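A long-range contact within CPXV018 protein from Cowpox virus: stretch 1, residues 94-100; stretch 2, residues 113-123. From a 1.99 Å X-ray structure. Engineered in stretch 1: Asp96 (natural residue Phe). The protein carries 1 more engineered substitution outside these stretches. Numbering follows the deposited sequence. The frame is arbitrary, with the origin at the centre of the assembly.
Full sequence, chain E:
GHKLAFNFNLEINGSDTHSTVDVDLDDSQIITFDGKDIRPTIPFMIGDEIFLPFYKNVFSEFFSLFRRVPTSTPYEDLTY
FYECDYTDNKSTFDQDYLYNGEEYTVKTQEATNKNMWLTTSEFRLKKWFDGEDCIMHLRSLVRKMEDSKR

Stretch 1 94-100: DQDYLYN
Stretch 2 113-123: NKNMWLTTSEF

A helix laid against one face of a strand, running nearly antiparallel to it, makes this contact. Residues 94-99 are extended, with phi/psi from about -148/138 at Asp94 to -117/116 at Tyr99; Asn100 then leaves the strand at 51/42. Residues 113-123 are helical; the N-to-C directions of the two axes differ by 158°, and the axes come no closer than 9.3 Å. The register pairs Tyr99 with Lys114 (CA to CA 6.7 Å), Tyr97 with Leu118 (CA to CA 6.6 Å) and Gln95 with Glu122 (CA to CA 8.5 Å). The rule is simple: every second strand residue meets every fourth helix residue. Gln95, Tyr97 and Tyr99 point their CA-to-CB bonds toward the helix, while Leu98 points away and the engineered Asp96 makes no contact.

Tyr97 is the centre, with 107 Å² of the 431 Å² buried in total. With chi1 at -50° (m) and chi2 at 83°, its ring offers a face to Leu118, whose CD1 stands 3.6 Å from the Tyr97 ring centroid and 14° off the normal. Leu118 starts sideways, but chi1 t and chi2 p bring its end nearer, so the CD1 methyl of the branched tip lies over one face of the ring, a CH-pi contact. Tyr97 CE2 also lies 3.5 Å from Leu118 O, and Ser121 CB approaches the ring edge, 3.9 Å from Tyr97 CE2. Serine's small side chain fits there, its OG turned back to Trp117 O at 2.7 Å in a hydrogen bond within the helix. Trp117, chi1 t, adds an apolar contact, CD1 to Tyr97 CD2 at 4.4 Å.

The helix is kinked, the N atoms of Glu122 and Phe123 having no bond to the preceding turn. A water exploits this: it accepts from Glu122 N (2.9 Å), donates to Leu118 O (2.8 Å) and hydrogen-bonds Tyr97 OH (2.9 Å). The phenol thus serves both needs of its place, an apolar ring for packing and a hydroxyl that reaches the water at the break.

Tyr99, covering 67 Å², uses chi1 t and chi2 -90° to present its ring to Lys114. The lysine is t at all four chi angles, and this extended methylene chain lies against the ring: Lys114 CD is 4.1 Å from the Tyr99 centroid, over the face, and Lys114 CG is 3.6 Å from Tyr99 CD2. A long aliphatic stem suits this partly exposed end.

At the other end, Gln95 (chi1 p, chi2 t) donates a hydrogen bond from Gln95 NE2 to Glu122 OE1, 2.9 Å long with an N-H...O angle of 158°. Glu122 extends with chi1 and chi2 both t, making a polar clasp beside the aromatic centre.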

# COMPACT_ATOMS: atom_id res chain seq x y z
N ASP E 94 -16.89 6.35 2.49
CA ASP E 94 -17.60 7.45 1.87
C ASP E 94 -16.58 8.46 1.37
O ASP E 94 -15.60 8.73 2.05
CB ASP E 94 -18.58 8.09 2.86
CG ASP E 94 -19.44 9.16 2.23
OD1 ASP E 94 -19.65 9.09 1.00
OD2 ASP E 94 -19.92 10.06 2.95
N GLN E 95 -16.80 9.00 0.18
CA GLN E 95 -15.93 10.06 -0.31
C GLN E 95 -16.70 11.05 -1.17
O GLN E 95 -17.62 10.67 -1.89
CB GLN E 95 -14.74 9.49 -1.09
CG GLN E 95 -15.09 8.71 -2.35
CD GLN E 95 -13.85 8.21 -3.10
OE1 GLN E 95 -12.74 8.19 -2.56
NE2 GLN E 95 -14.05 7.80 -4.35
N ASP E 96 -16.32 12.31 -1.05
CA ASP E 96 -16.97 13.40 -1.76
C ASP E 96 -15.92 14.29 -2.42
O ASP E 96 -14.80 14.41 -1.92
CB ASP E 96 -17.84 14.24 -0.82
CG ASP E 96 -19.01 13.46 -0.27
OD1 ASP E 96 -19.63 12.69 -1.03
OD2 ASP E 96 -19.32 13.63 0.93
N TYR E 97 -16.30 14.89 -3.53
CA TYR E 97 -15.48 15.87 -4.23
C TYR E 97 -16.26 17.17 -4.36
O TYR E 97 -17.40 17.16 -4.82
CB TYR E 97 -15.10 15.37 -5.62
CG TYR E 97 -14.52 13.97 -5.67
CD1 TYR E 97 -15.35 12.86 -5.68
CD2 TYR E 97 -13.15 13.77 -5.73
CE1 TYR E 97 -14.83 11.58 -5.74
CE2 TYR E 97 -12.62 12.50 -5.78
CZ TYR E 97 -13.46 11.41 -5.79
OH TYR E 97 -12.94 10.14 -5.85
N LEU E 98 -15.64 18.28 -3.95
CA LEU E 98 -16.27 19.60 -4.07
C LEU E 98 -15.43 20.53 -4.93
O LEU E 98 -14.21 20.60 -4.78
CB LEU E 98 -16.48 20.25 -2.70
CG LEU E 98 -17.11 19.44 -1.57
CD1 LEU E 98 -17.07 20.23 -0.27
CD2 LEU E 98 -18.53 19.08 -1.93
N TYR E 99 -16.11 21.24 -5.82
CA TYR E 99 -15.51 22.33 -6.58
C TYR E 99 -16.23 23.61 -6.20
O TYR E 99 -17.43 23.75 -6.46
CB TYR E 99 -15.60 22.07 -8.08
CG TYR E 99 -14.90 23.12 -8.92
CD1 TYR E 99 -15.58 24.24 -9.36
CD2 TYR E 99 -13.56 22.99 -9.25
CE1 TYR E 99 -14.94 25.21 -10.11
CE2 TYR E 99 -12.91 23.94 -10.01
CZ TYR E 99 -13.61 25.05 -10.44
OH TYR E 99 -12.97 26.01 -11.19
N ASN E 100 -15.51 24.54 -5.58
CA ASN E 100 -16.11 25.75 -5.03
C ASN E 100 -17.31 25.41 -4.13
O ASN E 100 -18.34 26.07 -4.18
CB ASN E 100 -16.52 26.70 -6.15
CG ASN E 100 -15.31 27.24 -6.92
OD1 ASN E 100 -14.20 27.27 -6.39
ND2 ASN E 100 -15.53 27.67 -8.15
N ASN E 113 -8.56 21.50 -13.84
CA ASN E 113 -8.22 21.14 -12.48
C ASN E 113 -9.36 20.37 -11.83
O ASN E 113 -9.13 19.44 -11.06
CB ASN E 113 -7.88 22.40 -11.67
CG ASN E 113 -6.58 23.05 -12.12
OD1 ASN E 113 -5.65 22.36 -12.53
ND2 ASN E 113 -6.53 24.37 -12.06
N LYS E 114 -10.59 20.75 -12.17
CA LYS E 114 -11.78 20.09 -11.64
C LYS E 114 -11.80 18.60 -12.01
O LYS E 114 -12.05 17.74 -11.15
CB LYS E 114 -13.03 20.79 -12.16
CG LYS E 114 -14.32 20.28 -11.55
CD LYS E 114 -15.52 21.05 -12.11
CE LYS E 114 -16.82 20.60 -11.46
NZ LYS E 114 -18.00 21.29 -12.05
N ASN E 115 -11.54 18.30 -13.27
CA ASN E 115 -11.53 16.91 -13.72
C ASN E 115 -10.36 16.11 -13.17
O ASN E 115 -10.53 14.97 -12.75
CB ASN E 115 -11.51 16.86 -15.25
CG ASN E 115 -12.88 17.10 -15.86
OD1 ASN E 115 -13.91 16.71 -15.29
ND2 ASN E 115 -12.91 17.75 -17.02
N MET E 116 -9.17 16.70 -13.17
CA MET E 116 -7.99 16.02 -12.66
C MET E 116 -8.14 15.72 -11.18
O MET E 116 -7.76 14.65 -10.70
CB MET E 116 -6.74 16.86 -12.91
CG MET E 116 -5.45 16.13 -12.56
SD MET E 116 -3.99 17.18 -12.72
CE MET E 116 -4.09 17.65 -14.45
N TRP E 117 -8.70 16.67 -10.45
CA TRP E 117 -8.94 16.52 -9.02
C TRP E 117 -9.87 15.33 -8.77
O TRP E 117 -9.65 14.54 -7.85
CB TRP E 117 -9.54 17.80 -8.45
CG TRP E 117 -9.78 17.79 -6.97
CD1 TRP E 117 -10.96 17.53 -6.34
CD2 TRP E 117 -8.82 18.07 -5.95
NE1 TRP E 117 -10.79 17.62 -4.97
CE2 TRP E 117 -9.49 17.95 -4.71
CE3 TRP E 117 -7.46 18.40 -5.95
CZ2 TRP E 117 -8.85 18.16 -3.49
CZ3 TRP E 117 -6.83 18.61 -4.74
CH2 TRP E 117 -7.52 18.49 -3.53
N LEU E 118 -10.89 15.21 -9.60
CA LEU E 118 -11.88 14.15 -9.49
C LEU E 118 -11.29 12.78 -9.79
O LEU E 118 -11.60 11.80 -9.10
CB LEU E 118 -13.06 14.42 -10.44
CG LEU E 118 -14.15 13.35 -10.52
CD1 LEU E 118 -14.89 13.20 -9.20
CD2 LEU E 118 -15.14 13.67 -11.64
N THR E 119 -10.45 12.71 -10.81
CA THR E 119 -9.94 11.42 -11.25
C THR E 119 -8.65 10.99 -10.56
O THR E 119 -8.19 9.87 -10.78
CB THR E 119 -9.68 11.42 -12.77
OG1 THR E 119 -8.67 12.38 -13.10
CG2 THR E 119 -10.96 11.75 -13.53
N THR E 120 -8.06 11.85 -9.72
CA THR E 120 -6.77 11.53 -9.10
C THR E 120 -6.70 11.63 -7.58
O THR E 120 -5.73 11.19 -6.98
CB THR E 120 -5.64 12.45 -9.64
OG1 THR E 120 -5.83 13.79 -9.16
CG2 THR E 120 -5.60 12.43 -11.15
N SER E 121 -7.71 12.23 -6.95
CA SER E 121 -7.66 12.44 -5.51
C SER E 121 -7.58 11.12 -4.72
O SER E 121 -6.71 10.95 -3.87
CB SER E 121 -8.87 13.25 -5.05
OG SER E 121 -8.68 14.62 -5.32
N GLU E 122 -8.50 10.20 -5.00
CA GLU E 122 -8.50 8.90 -4.31
C GLU E 122 -7.17 8.19 -4.56
O GLU E 122 -6.55 7.66 -3.64
CB GLU E 122 -9.67 8.03 -4.78
CG GLU E 122 -9.79 6.71 -4.03
CD GLU E 122 -10.98 5.88 -4.48
OE1 GLU E 122 -11.73 6.32 -5.37
OE2 GLU E 122 -11.16 4.77 -3.94
N PHE E 123 -6.75 8.19 -5.82
CA PHE E 123 -5.46 7.64 -6.23
C PHE E 123 -4.31 8.21 -5.40
O PHE E 123 -3.50 7.47 -4.85
CB PHE E 123 -5.26 7.92 -7.73
CG PHE E 123 -3.90 7.57 -8.26
CD1 PHE E 123 -3.66 6.31 -8.78
CD2 PHE E 123 -2.89 8.51 -8.28
CE1 PHE E 123 -2.42 5.98 -9.28
CE2 PHE E 123 -1.64 8.19 -8.78
CZ PHE E 123 -1.40 6.93 -9.29
O HOH W 1 -10.41 10.25 -7.16